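Local coordinates for protein alpha-galactosidase (Lactobacillus brevis, PDB 3MI6) that probably hydrolyses terminal, non-reducing alpha-D-galactose residues of alpha-D-galactosides such as galactose oligosaccharides, galactomannans and galactolipids, as a member of glycoside hydrolase family 36, at residues D[588-593]-D[616-621]; D[600-605]-D[624-629]; D[577-580]-D[586-589]; D[353-358]-D[606-611]. All coordinates share one frame; numbering follows the deposited sequence.

Interaction 1: D[588-593]-D[616-621]; sequences TSLKTR and LDQVKK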
loop_
_atom_site.group_PDB
_atom_site.type_symbol
_atom_site.label_atom_id
_atom_site.label_comp_id
_atom_site.label_asym_id
_atom_site.label_seq_id
_atom_site.Cartn_x
_atom_site.Cartn_y
_atom_site.Cartn_z
ATOM N N THR D 588 12.233 8.070 31.969
ATOM C CA THR D 588 12.302 6.645 31.699
ATOM C C THR D 588 12.812 5.905 32.921
ATOM O O THR D 588 13.602 6.440 33.675
ATOM C CB THR D 588 13.267 6.417 30.535
ATOM O OG1 THR D 588 12.554 6.566 29.291
ATOM C CG2 THR D 588 13.854 5.046 30.614
ATOM N N SER D 589 12.387 4.674 33.139
ATOM C CA SER D 589 12.918 3.950 34.301
ATOM C C SER D 589 14.428 3.767 34.196
ATOM O O SER D 589 14.985 3.730 33.096
ATOM C CB SER D 589 12.255 2.581 34.435
ATOM O OG SER D 589 12.574 1.780 33.316
ATOM N N LEU D 590 15.106 3.626 35.325
ATOM C CA LEU D 590 16.526 3.303 35.256
ATOM C C LEU D 590 16.749 1.905 34.657
ATOM O O LEU D 590 17.763 1.645 34.011
ATOM C CB LEU D 590 17.168 3.437 36.630
ATOM C CG LEU D 590 18.622 3.043 36.828
ATOM C CD1 LEU D 590 19.538 3.800 35.889
ATOM C CD2 LEU D 590 18.966 3.334 38.267
ATOM N N LYS D 591 15.788 1.010 34.865
ATOM C CA LYS D 591 15.853 -0.344 34.313
ATOM C C LYS D 591 15.867 -0.338 32.785
ATOM O O LYS D 591 16.604 -1.087 32.163
ATOM C CB LYS D 591 14.685 -1.185 34.836
ATOM C CG LYS D 591 14.588 -2.589 34.254
ATOM C CD LYS D 591 13.189 -3.185 34.452
ATOM C CE LYS D 591 13.165 -4.642 33.970
ATOM N NZ LYS D 591 11.788 -5.270 33.954
ATOM N N THR D 592 15.065 0.514 32.174
ATOM C CA THR D 592 15.005 0.544 30.726
ATOM C C THR D 592 16.243 1.199 30.103
ATOM O O THR D 592 16.844 0.634 29.187
ATOM C CB THR D 592 13.717 1.228 30.238
ATOM O OG1 THR D 592 12.572 0.514 30.741
ATOM C CG2 THR D 592 13.671 1.258 28.714
ATOM N N ARG D 593 16.625 2.382 30.598
ATOM C CA ARG D 593 17.866 3.039 30.172
ATOM C C ARG D 593 19.038 2.065 30.225
ATOM O O ARG D 593 19.841 1.994 29.292
ATOM C CB ARG D 593 18.187 4.295 31.001
ATOM C CG ARG D 593 17.029 5.236 31.142
ATOM C CD ARG D 593 17.425 6.624 31.581
ATOM N NE ARG D 593 18.089 6.714 32.889
ATOM C CZ ARG D 593 17.473 6.837 34.064
ATOM N NH1 ARG D 593 16.154 6.838 34.141
ATOM N NH2 ARG D 593 18.189 6.936 35.175
ATOM N N LEU D 616 21.919 3.884 43.465
ATOM C CA LEU D 616 23.290 3.376 43.428
ATOM C C LEU D 616 23.337 1.845 43.368
ATOM O O LEU D 616 24.054 1.280 42.551
ATOM C CB LEU D 616 24.085 3.894 44.633
ATOM C CG LEU D 616 25.203 4.925 44.419
ATOM C CD1 LEU D 616 25.005 5.722 43.139
ATOM C CD2 LEU D 616 25.334 5.849 45.630
ATOM N N ASP D 617 22.562 1.179 44.217
ATOM C CA ASP D 617 22.550 -0.276 44.231
ATOM C C ASP D 617 22.047 -0.861 42.918
ATOM O O ASP D 617 22.523 -1.912 42.466
ATOM C CB ASP D 617 21.710 -0.816 45.386
ATOM C CG ASP D 617 21.639 -2.332 45.385
ATOM O OD1 ASP D 617 22.676 -2.977 45.683
ATOM O OD2 ASP D 617 20.552 -2.877 45.074
ATOM N N GLN D 618 21.073 -0.187 42.315
ATOM C CA GLN D 618 20.527 -0.613 41.035
ATOM C C GLN D 618 21.627 -0.585 39.981
ATOM O O GLN D 618 21.808 -1.528 39.207
ATOM C CB GLN D 618 19.383 0.310 40.642
ATOM C CG GLN D 618 18.504 -0.207 39.530
ATOM C CD GLN D 618 17.188 0.549 39.435
ATOM O OE1 GLN D 618 16.413 0.338 38.503
ATOM N NE2 GLN D 618 16.932 1.438 40.402
ATOM N N VAL D 619 22.384 0.500 39.981
ATOM C CA VAL D 619 23.472 0.662 39.039
ATOM C C VAL D 619 24.557 -0.381 39.248
ATOM O O VAL D 619 24.984 -1.027 38.306
ATOM C CB VAL D 619 24.064 2.057 39.124
ATOM C CG1 VAL D 619 25.293 2.144 38.256
ATOM C CG2 VAL D 619 23.037 3.068 38.687
ATOM N N LYS D 620 24.994 -0.547 40.490
ATOM C CA LYS D 620 25.981 -1.569 40.833
ATOM C C LYS D 620 25.570 -2.913 40.245
ATOM O O LYS D 620 26.416 -3.698 39.818
ATOM C CB LYS D 620 26.115 -1.683 42.357
ATOM C CG LYS D 620 27.272 -2.521 42.880
ATOM C CD LYS D 620 27.434 -2.255 44.379
ATOM C CE LYS D 620 28.808 -2.655 44.933
ATOM N NZ LYS D 620 28.882 -4.102 45.299
ATOM N N LYS D 621 24.267 -3.178 40.216
ATOM C CA LYS D 621 23.801 -4.483 39.766
ATOM C C LYS D 621 23.768 -4.569 38.250
ATOM O O LYS D 621 24.110 -5.610 37.681
ATOM C CB LYS D 621 22.452 -4.861 40.391
ATOM C CG LYS D 621 22.516 -5.041 41.899
ATOM C CD LYS D 621 21.260 -5.691 42.458
ATOM C CE LYS D 621 21.412 -5.929 43.959
ATOM N NZ LYS D 621 20.260 -6.677 44.545
HETATM O O HOH W 1 14.022 1.147 37.451
#

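Interaction 2: D[600-605]-D[624-629]; sequences GDLGYE and AFYKCY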
loop_
_atom_site.group_PDB
_atom_site.type_symbol
_atom_site.label_atom_id
_atom_site.label_comp_id
_atom_site.label_asym_id
_atom_site.label_seq_id
_atom_site.Cartn_x
_atom_site.Cartn_y
_atom_site.Cartn_z
ATOM N N GLY D 600 25.357 -2.938 23.383
ATOM C CA GLY D 600 26.397 -2.127 22.811
ATOM C C GLY D 600 27.477 -2.088 23.861
ATOM O O GLY D 600 27.666 -3.038 24.621
ATOM N N ASP D 601 28.170 -0.967 23.924
ATOM C CA ASP D 601 29.252 -0.798 24.874
ATOM C C ASP D 601 28.810 0.127 26.006
ATOM O O ASP D 601 28.858 1.359 25.885
ATOM C CB ASP D 601 30.505 -0.302 24.141
ATOM C CG ASP D 601 30.878 -1.214 22.973
ATOM O OD1 ASP D 601 30.672 -2.441 23.098
ATOM O OD2 ASP D 601 31.347 -0.715 21.922
ATOM N N LEU D 602 28.386 -0.506 27.100
ATOM C CA LEU D 602 27.773 0.162 28.249
ATOM C C LEU D 602 28.685 1.198 28.887
ATOM O O LEU D 602 29.897 1.010 28.971
ATOM C CB LEU D 602 27.318 -0.871 29.301
ATOM C CG LEU D 602 26.604 -0.313 30.532
ATOM C CD1 LEU D 602 25.312 0.355 30.124
ATOM C CD2 LEU D 602 26.347 -1.396 31.577
ATOM N N GLY D 603 28.083 2.295 29.324
ATOM C CA GLY D 603 28.806 3.431 29.864
ATOM C C GLY D 603 27.824 4.267 30.653
ATOM O O GLY D 603 26.619 4.115 30.485
ATOM N N TYR D 604 28.324 5.117 31.537
ATOM C CA TYR D 604 27.452 5.943 32.361
ATOM C C TYR D 604 27.825 7.390 32.216
ATOM O O TYR D 604 28.999 7.728 32.199
ATOM C CB TYR D 604 27.478 5.503 33.830
ATOM C CG TYR D 604 26.781 4.196 34.023
ATOM C CD1 TYR D 604 25.467 4.148 34.465
ATOM C CD2 TYR D 604 27.416 3.007 33.706
ATOM C CE1 TYR D 604 24.797 2.928 34.613
ATOM C CE2 TYR D 604 26.768 1.791 33.845
ATOM C CZ TYR D 604 25.459 1.757 34.301
ATOM O OH TYR D 604 24.825 0.556 34.437
ATOM N N GLU D 605 26.820 8.245 32.100
ATOM C CA GLU D 605 27.052 9.654 31.819
ATOM C C GLU D 605 26.170 10.501 32.720
ATOM O O GLU D 605 25.523 11.446 32.265
ATOM C CB GLU D 605 26.771 9.951 30.340
ATOM C CG GLU D 605 27.422 11.238 29.834
ATOM C CD GLU D 605 27.464 11.334 28.306
ATOM O OE1 GLU D 605 27.650 10.295 27.630
ATOM O OE2 GLU D 605 27.325 12.457 27.782
ATOM N N ALA D 624 27.394 -5.397 37.335
ATOM C CA ALA D 624 27.732 -6.805 37.583
ATOM C C ALA D 624 27.041 -7.688 36.557
ATOM O O ALA D 624 27.616 -8.643 36.042
ATOM C CB ALA D 624 27.326 -7.207 38.967
ATOM N N PHE D 625 25.798 -7.350 36.254
ATOM C CA PHE D 625 25.060 -8.087 35.252
ATOM C C PHE D 625 25.731 -7.952 33.895
ATOM O O PHE D 625 25.951 -8.945 33.197
ATOM C CB PHE D 625 23.618 -7.588 35.158
ATOM C CG PHE D 625 22.813 -8.292 34.110
ATOM C CD1 PHE D 625 22.469 -9.623 34.266
ATOM C CD2 PHE D 625 22.396 -7.630 32.976
ATOM C CE1 PHE D 625 21.731 -10.275 33.314
ATOM C CE2 PHE D 625 21.645 -8.281 32.015
ATOM C CZ PHE D 625 21.315 -9.596 32.187
ATOM N N TYR D 626 26.044 -6.717 33.513
ATOM C CA TYR D 626 26.622 -6.475 32.206
ATOM C C TYR D 626 27.963 -7.168 32.064
ATOM O O TYR D 626 28.251 -7.763 31.016
ATOM C CB TYR D 626 26.777 -4.988 31.950
ATOM C CG TYR D 626 27.335 -4.669 30.585
ATOM C CD1 TYR D 626 26.527 -4.727 29.455
ATOM C CD2 TYR D 626 28.670 -4.297 30.421
ATOM C CE1 TYR D 626 27.035 -4.427 28.193
ATOM C CE2 TYR D 626 29.189 -3.999 29.167
ATOM C CZ TYR D 626 28.368 -4.060 28.060
ATOM O OH TYR D 626 28.867 -3.751 26.820
ATOM N N LYS D 627 28.781 -7.085 33.116
ATOM C CA LYS D 627 30.103 -7.714 33.119
ATOM C C LYS D 627 30.006 -9.239 32.965
ATOM O O LYS D 627 30.769 -9.845 32.210
ATOM C CB LYS D 627 30.865 -7.375 34.403
ATOM C CG LYS D 627 31.362 -5.937 34.538
ATOM C CD LYS D 627 32.111 -5.775 35.862
ATOM C CE LYS D 627 32.795 -4.438 35.970
ATOM N NZ LYS D 627 33.640 -4.347 37.205
ATOM N N CYS D 628 29.067 -9.841 33.692
ATOM C CA CYS D 628 28.815 -11.286 33.668
ATOM C C CYS D 628 28.575 -11.732 32.234
ATOM O O CYS D 628 29.018 -12.792 31.825
ATOM C CB CYS D 628 27.594 -11.610 34.556
ATOM S SG CYS D 628 27.193 -13.379 34.993
ATOM N N TYR D 629 27.897 -10.903 31.456
ATOM C CA TYR D 629 27.498 -11.316 30.130
ATOM C C TYR D 629 28.082 -10.406 29.073
ATOM O O TYR D 629 27.481 -10.198 28.015
ATOM C CB TYR D 629 25.965 -11.332 30.015
ATOM C CG TYR D 629 25.276 -12.401 30.832
ATOM C CD1 TYR D 629 25.219 -13.712 30.384
ATOM C CD2 TYR D 629 24.675 -12.099 32.044
ATOM C CE1 TYR D 629 24.588 -14.700 31.121
ATOM C CE2 TYR D 629 24.042 -13.079 32.787
ATOM C CZ TYR D 629 24.004 -14.380 32.317
ATOM O OH TYR D 629 23.383 -15.366 33.048
#

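Interaction 3: D[577-580]-D[586-589]; sequences SAVP and RITS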
loop_
_atom_site.group_PDB
_atom_site.type_symbol
_atom_site.label_atom_id
_atom_site.label_comp_id
_atom_site.label_asym_id
_atom_site.label_seq_id
_atom_site.Cartn_x
_atom_site.Cartn_y
_atom_site.Cartn_z
ATOM N N SER D 577 21.878 7.536 30.811
ATOM C CA SER D 577 21.902 8.964 31.132
ATOM C C SER D 577 20.849 9.394 32.145
ATOM O O SER D 577 20.031 8.602 32.588
ATOM C CB SER D 577 21.788 9.812 29.871
ATOM O OG SER D 577 20.492 9.710 29.329
ATOM N N ALA D 578 20.893 10.661 32.525
ATOM C CA ALA D 578 19.981 11.163 33.541
ATOM C C ALA D 578 18.613 11.508 32.955
ATOM O O ALA D 578 18.448 11.653 31.742
ATOM C CB ALA D 578 20.587 12.371 34.255
ATOM N N VAL D 579 17.644 11.677 33.843
ATOM C CA VAL D 579 16.249 11.815 33.463
ATOM C C VAL D 579 15.607 12.939 34.324
ATOM O O VAL D 579 15.970 13.107 35.492
ATOM C CB VAL D 579 15.580 10.417 33.621
ATOM C CG1 VAL D 579 14.712 10.320 34.874
ATOM C CG2 VAL D 579 14.844 10.004 32.351
ATOM N N PRO D 580 14.716 13.768 33.744
ATOM C CA PRO D 580 14.243 13.858 32.354
ATOM C C PRO D 580 15.349 14.263 31.399
ATOM O O PRO D 580 15.971 15.299 31.591
ATOM C CB PRO D 580 13.198 14.980 32.402
ATOM C CG PRO D 580 13.549 15.780 33.588
ATOM C CD PRO D 580 14.096 14.801 34.593
ATOM N N ARG D 586 12.055 13.395 27.912
ATOM C CA ARG D 586 11.411 12.142 28.278
ATOM C C ARG D 586 11.932 11.643 29.632
ATOM O O ARG D 586 13.068 11.905 30.005
ATOM C CB ARG D 586 11.627 11.098 27.176
ATOM C CG ARG D 586 11.250 9.689 27.565
ATOM C CD ARG D 586 10.891 8.850 26.352
ATOM N NE ARG D 586 10.054 9.587 25.414
ATOM C CZ ARG D 586 10.416 9.929 24.169
ATOM N NH1 ARG D 586 11.611 9.592 23.674
ATOM N NH2 ARG D 586 9.567 10.608 23.403
ATOM N N ILE D 587 11.078 10.959 30.383
ATOM C CA ILE D 587 11.473 10.333 31.638
ATOM C C ILE D 587 11.315 8.852 31.417
ATOM O O ILE D 587 10.360 8.428 30.785
ATOM C CB ILE D 587 10.558 10.732 32.830
ATOM C CG1 ILE D 587 10.591 12.239 33.091
ATOM C CG2 ILE D 587 10.950 9.964 34.099
ATOM C CD1 ILE D 587 9.667 12.678 34.233
ATOM N N THR D 588 12.233 8.070 31.969
ATOM C CA THR D 588 12.302 6.645 31.699
ATOM C C THR D 588 12.812 5.905 32.921
ATOM O O THR D 588 13.602 6.440 33.675
ATOM C CB THR D 588 13.267 6.417 30.535
ATOM O OG1 THR D 588 12.554 6.566 29.291
ATOM C CG2 THR D 588 13.854 5.046 30.614
ATOM N N SER D 589 12.387 4.674 33.139
ATOM C CA SER D 589 12.918 3.950 34.301
ATOM C C SER D 589 14.428 3.767 34.196
ATOM O O SER D 589 14.985 3.730 33.096
ATOM C CB SER D 589 12.255 2.581 34.435
ATOM O OG SER D 589 12.574 1.780 33.316
#

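Interaction 4: D[353-358]-D[606-611]; sequences VNQAKR and LDITKM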
loop_
_atom_site.group_PDB
_atom_site.type_symbol
_atom_site.label_atom_id
_atom_site.label_comp_id
_atom_site.label_asym_id
_atom_site.label_seq_id
_atom_site.Cartn_x
_atom_site.Cartn_y
_atom_site.Cartn_z
ATOM N N VAL D 353 35.027 9.795 40.508
ATOM C CA VAL D 353 35.933 8.667 40.339
ATOM C C VAL D 353 35.843 7.666 41.498
ATOM O O VAL D 353 35.914 6.457 41.285
ATOM C CB VAL D 353 37.397 9.145 40.139
ATOM C CG1 VAL D 353 38.379 8.036 40.459
ATOM C CG2 VAL D 353 37.602 9.647 38.724
ATOM N N ASN D 354 35.673 8.180 42.716
ATOM C CA ASN D 354 35.631 7.349 43.920
ATOM C C ASN D 354 34.348 6.557 44.050
ATOM O O ASN D 354 34.374 5.360 44.341
ATOM C CB ASN D 354 35.833 8.200 45.171
ATOM C CG ASN D 354 37.289 8.345 45.543
ATOM O OD1 ASN D 354 37.682 9.324 46.185
ATOM N ND2 ASN D 354 38.105 7.369 45.145
ATOM N N GLN D 355 33.227 7.242 43.851
ATOM C CA GLN D 355 31.932 6.585 43.802
ATOM C C GLN D 355 31.893 5.596 42.643
ATOM O O GLN D 355 31.385 4.484 42.786
ATOM C CB GLN D 355 30.809 7.610 43.643
ATOM C CG GLN D 355 29.423 6.993 43.482
ATOM C CD GLN D 355 28.938 6.326 44.754
ATOM O OE1 GLN D 355 28.155 6.899 45.508
ATOM N NE2 GLN D 355 29.403 5.112 44.998
ATOM N N ALA D 356 32.430 6.004 41.495
ATOM C CA ALA D 356 32.414 5.163 40.308
ATOM C C ALA D 356 32.992 3.792 40.610
ATOM O O ALA D 356 32.437 2.769 40.208
ATOM C CB ALA D 356 33.178 5.817 39.197
ATOM N N LYS D 357 34.108 3.789 41.327
ATOM C CA LYS D 357 34.822 2.575 41.687
ATOM C C LYS D 357 33.975 1.626 42.542
ATOM O O LYS D 357 33.934 0.426 42.285
ATOM C CB LYS D 357 36.127 2.953 42.401
ATOM C CG LYS D 357 36.760 1.870 43.264
ATOM C CD LYS D 357 37.673 0.932 42.486
ATOM C CE LYS D 357 38.604 0.170 43.447
ATOM N NZ LYS D 357 39.362 -0.947 42.783
ATOM N N ARG D 358 33.297 2.163 43.551
ATOM C CA ARG D 358 32.505 1.333 44.456
ATOM C C ARG D 358 31.363 0.663 43.714
ATOM O O ARG D 358 30.784 -0.303 44.200
ATOM C CB ARG D 358 31.961 2.148 45.637
ATOM C CG ARG D 358 33.043 2.697 46.562
ATOM C CD ARG D 358 32.483 3.688 47.581
ATOM N NE ARG D 358 33.429 4.774 47.846
ATOM C CZ ARG D 358 33.082 6.051 48.013
ATOM N NH1 ARG D 358 31.798 6.408 47.946
ATOM N NH2 ARG D 358 34.019 6.974 48.244
ATOM N N LEU D 606 26.131 10.138 34.000
ATOM C CA LEU D 606 25.325 10.869 34.969
ATOM C C LEU D 606 26.059 11.117 36.278
ATOM O O LEU D 606 26.999 10.405 36.620
ATOM C CB LEU D 606 23.976 10.185 35.212
ATOM C CG LEU D 606 23.720 8.951 36.076
ATOM C CD1 LEU D 606 22.291 8.533 35.824
ATOM C CD2 LEU D 606 24.633 7.824 35.742
ATOM N N ASP D 607 25.637 12.154 36.995
ATOM C CA ASP D 607 26.275 12.512 38.245
ATOM C C ASP D 607 25.866 11.534 39.329
ATOM O O ASP D 607 24.893 11.768 40.041
ATOM C CB ASP D 607 25.881 13.922 38.651
ATOM C CG ASP D 607 26.746 14.456 39.757
ATOM O OD1 ASP D 607 27.558 13.669 40.285
ATOM O OD2 ASP D 607 26.632 15.656 40.085
ATOM N N ILE D 608 26.604 10.436 39.449
ATOM C CA ILE D 608 26.271 9.393 40.418
ATOM C C ILE D 608 26.515 9.826 41.865
ATOM O O ILE D 608 26.047 9.169 42.795
ATOM C CB ILE D 608 27.022 8.083 40.129
ATOM C CG1 ILE D 608 28.522 8.332 40.048
ATOM C CG2 ILE D 608 26.549 7.476 38.835
ATOM C CD1 ILE D 608 29.297 7.105 39.693
ATOM N N THR D 609 27.240 10.930 42.057
ATOM C CA THR D 609 27.375 11.531 43.382
ATOM C C THR D 609 26.034 12.098 43.882
ATOM O O THR D 609 25.854 12.299 45.081
ATOM C CB THR D 609 28.477 12.634 43.427
ATOM O OG1 THR D 609 27.924 13.908 43.071
ATOM C CG2 THR D 609 29.639 12.297 42.500
ATOM N N LYS D 610 25.103 12.338 42.958
ATOM C CA LYS D 610 23.774 12.885 43.266
ATOM C C LYS D 610 22.664 11.832 43.265
ATOM O O LYS D 610 21.522 12.131 42.917
ATOM C CB LYS D 610 23.389 13.977 42.254
ATOM C CG LYS D 610 24.059 15.324 42.451
ATOM C CD LYS D 610 23.345 16.410 41.628
ATOM C CE LYS D 610 24.129 17.736 41.592
ATOM N NZ LYS D 610 24.426 18.309 42.947
HETATM N N MSE D 611 22.991 10.605 43.649
HETATM C CA MSE D 611 22.028 9.510 43.591
HETATM C C MSE D 611 21.724 8.934 44.960
HETATM O O MSE D 611 22.604 8.830 45.814
HETATM C CB MSE D 611 22.565 8.388 42.711
HETATM C CG MSE D 611 22.335 8.569 41.219
HETATM SE SE MSE D 611 22.989 7.010 40.227
HETATM C CE MSE D 611 21.647 6.971 38.802
#

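Interaction 1: D[588-593]-D[616-621]
Leu590 and Gln618 join two helices of the outer layer of the beta/alpha barrel, the start of helix 590-597 and the first half of helix 613-628. Their side chains come from opposite directions and overlap alongside one another. Leu590 has CG anti to its N (chi1 175°), which carries CD2 across the gap to the amide of Gln618, 3.5 Å from its CD. The same methyl lies 4.1 Å from Val619 CG2 and also rests against the aliphatic stem of Gln618; an apolar side chain suits a place between them. Gln618 is extended beyond CG, a shape that takes its amide to the first turn of the other helix. There a water bridges the helices: it donates to Gln618 OE1 at 2.7 Å and accepts from Lys591 N at 3.1 Å. This N-H belongs to the first turn, whose positive end would be expected to suit a carbonyl oxygen nearby. Ser589 is the N-cap, its OG accepting from Thr592 N at 3.0 Å. Replacing Gln618 by an alanine would probably leave the bridging water without its acceptor and would take the amide and CG away from Leu590 CD2. Around the contact, Gln622 of helix 613-628 bonds to Leu590 O, Leu590 also packs on Val576 of strand 572-576, and Lys591 NZ reaches Thr729 O on strand 728-736.

Interaction 2: D[600-605]-D[624-629]
Tyr626 OH is held by three groups. It donates to Gly600 O, 2.6 Å away, approaching in the carbonyl plane on a lone pair; it accepts from Leu602 N at 3.3 Å along a nearly straight path, the N-H...O angle being 169°; and it bonds to Gln634 NE2. Using its proton for one backbone group and its oxygen for another, a single hydroxyl ties two peptides of the same chain segment, and these bonds hold the hydroxyl end of the ring in place. One face of the phenol is also covered by Leu602. CB of Leu602 sits 3.5 Å from the centroid of the Tyr626 ring and only 10° off its normal, a CH-pi contact over the middle of the face, while Leu602 CD2 covers the root of the ring, 3.6 Å from Tyr626 CG. The two side chains slide past each other in opposite directions. In Tyr626 a chi1 near 180° (-178°) swings the ring away from the backbone N and out from helix 613-628. The segment it meets carries strand 601-604, the eighth of the beta/alpha barrel, paired with strands 572-576 and 333-335. Leu602 points outward to the helix, as suits an apolar residue in the layer between barrel and helices; Asp601 turns the other way. Gly600, in an extended conformation that residues with a CB seldom adopt, offers its carbonyl at the edge of the ring. A phenylalanine in place of Tyr626 could still offer its face to Leu602 but would probably leave Gly600 O and Leu602 N without this partner. Val332 touches the ring too, and Tyr604 OH bonds to Gln622 OE1 on the same helix.

Interaction 3: D[577-580]-D[586-589]
Val579 and Pro580 pack against residues 586-589 where the loop of a beta-alpha unit of the barrel folds back on itself, between strand 572-576 and helix 590-597. The contact is mainly apolar. Ile587 divides its two branches between the partners: chi1 of -61° sets CG1 beside N and CG2 across from it, and CG1 comes to 3.8 Å from Pro580 CB and CG2 to 3.9 Å from Val579 CG1. The side chains of Val579 and Ile587 cross at about a right angle. The other methyl of Val579, CG2, lies against the backbone, 3.5 Å from Ile587 CA, and 4.3 Å from Thr588 CB. A beta-branched valine suits this spot because one methyl can meet a side chain while the second lies against the main chain. The peptide before Pro580 is cis, an isomer that proline accepts far more readily than other residues, and it turns the chain sharply where the two segments come closest, with Pro580 CA 4.5 Å from Ile587 CA.

Charge enters through Arg586, whose CB points away from residues 577-580. Its NE forms a salt bridge with Asp726 of the second subunit and its NH2 bonds to Asn673 O of that subunit, while NH1 is paired with Asp552 and Glu555 of its own chain. The guanidinium thus joins the loop to the second subunit, and Pro580 and Ile587 pack on Gly721 and Ser724 of that subunit. Between the backbones there is a weak polar contact: Pro580 CA approaches Arg586 O at 3.3 Å, a CA-H...O geometry with 134° at the hydrogen.

Interaction 4: D[353-358]-D[606-611]
Ile608 and Gln355 cross obliquely where the loop after the eighth strand of the beta/alpha barrel meets helix 346-358, which lies between the first strand, 333-335, and the second, 363-366. Ile608 points its CB toward the helix. Its CG1 lies between N and the carbonyl carbon (chi1 54°), and the extended arm beyond it sets CD1 on the helix surface, 3.7 Å from Ala356 CA and 4.1 Å from Ala356 CB. The small alanine lets the isoleucine tip come close to the helix backbone. Gln355 lies across the arm of Ile608, with its CG 3.8 Å from Ile608 CG1; a bend at chi2 (69°) turns the amide aside, and it is CG that meets the isoleucine. Ile334 of strand 333-335 packs on both Ala356 and Ile608, and the isoleucine is buried between helix and barrel.

The loop is braced by its own bonds. Asp607 is the centre of an inverse gamma turn, and its carboxylate ties down the next residue but one: Thr609 OG1 donates to Asp607 OD1 at 2.8 Å, meeting it on the syn side, 34° out of the carboxylate plane.

How the interactions relate
From the N terminus, helix segment 353-358 comes first and waits nearly 250 residues for 606-611, so interaction 4 brings a helix after the first strand to the loop after the eighth, where the barrel closes. Interaction 3 nests inside that long loop as a short closure of its own, and interaction 1 starts on its last residues, sharing Thr588 and Ser589. Interaction 1 runs on to 616-621 and interaction 2 from 600-605 to 624-629; these two cross each other, and both cross interaction 4. Helix 613-628 serves interactions 1 and 2, which touch where Val619 packs on Tyr604. Leu616 packs on Ile608 and Met611, linking interactions 1 and 4; Leu606 packs on Ala578, linking 4 and 3.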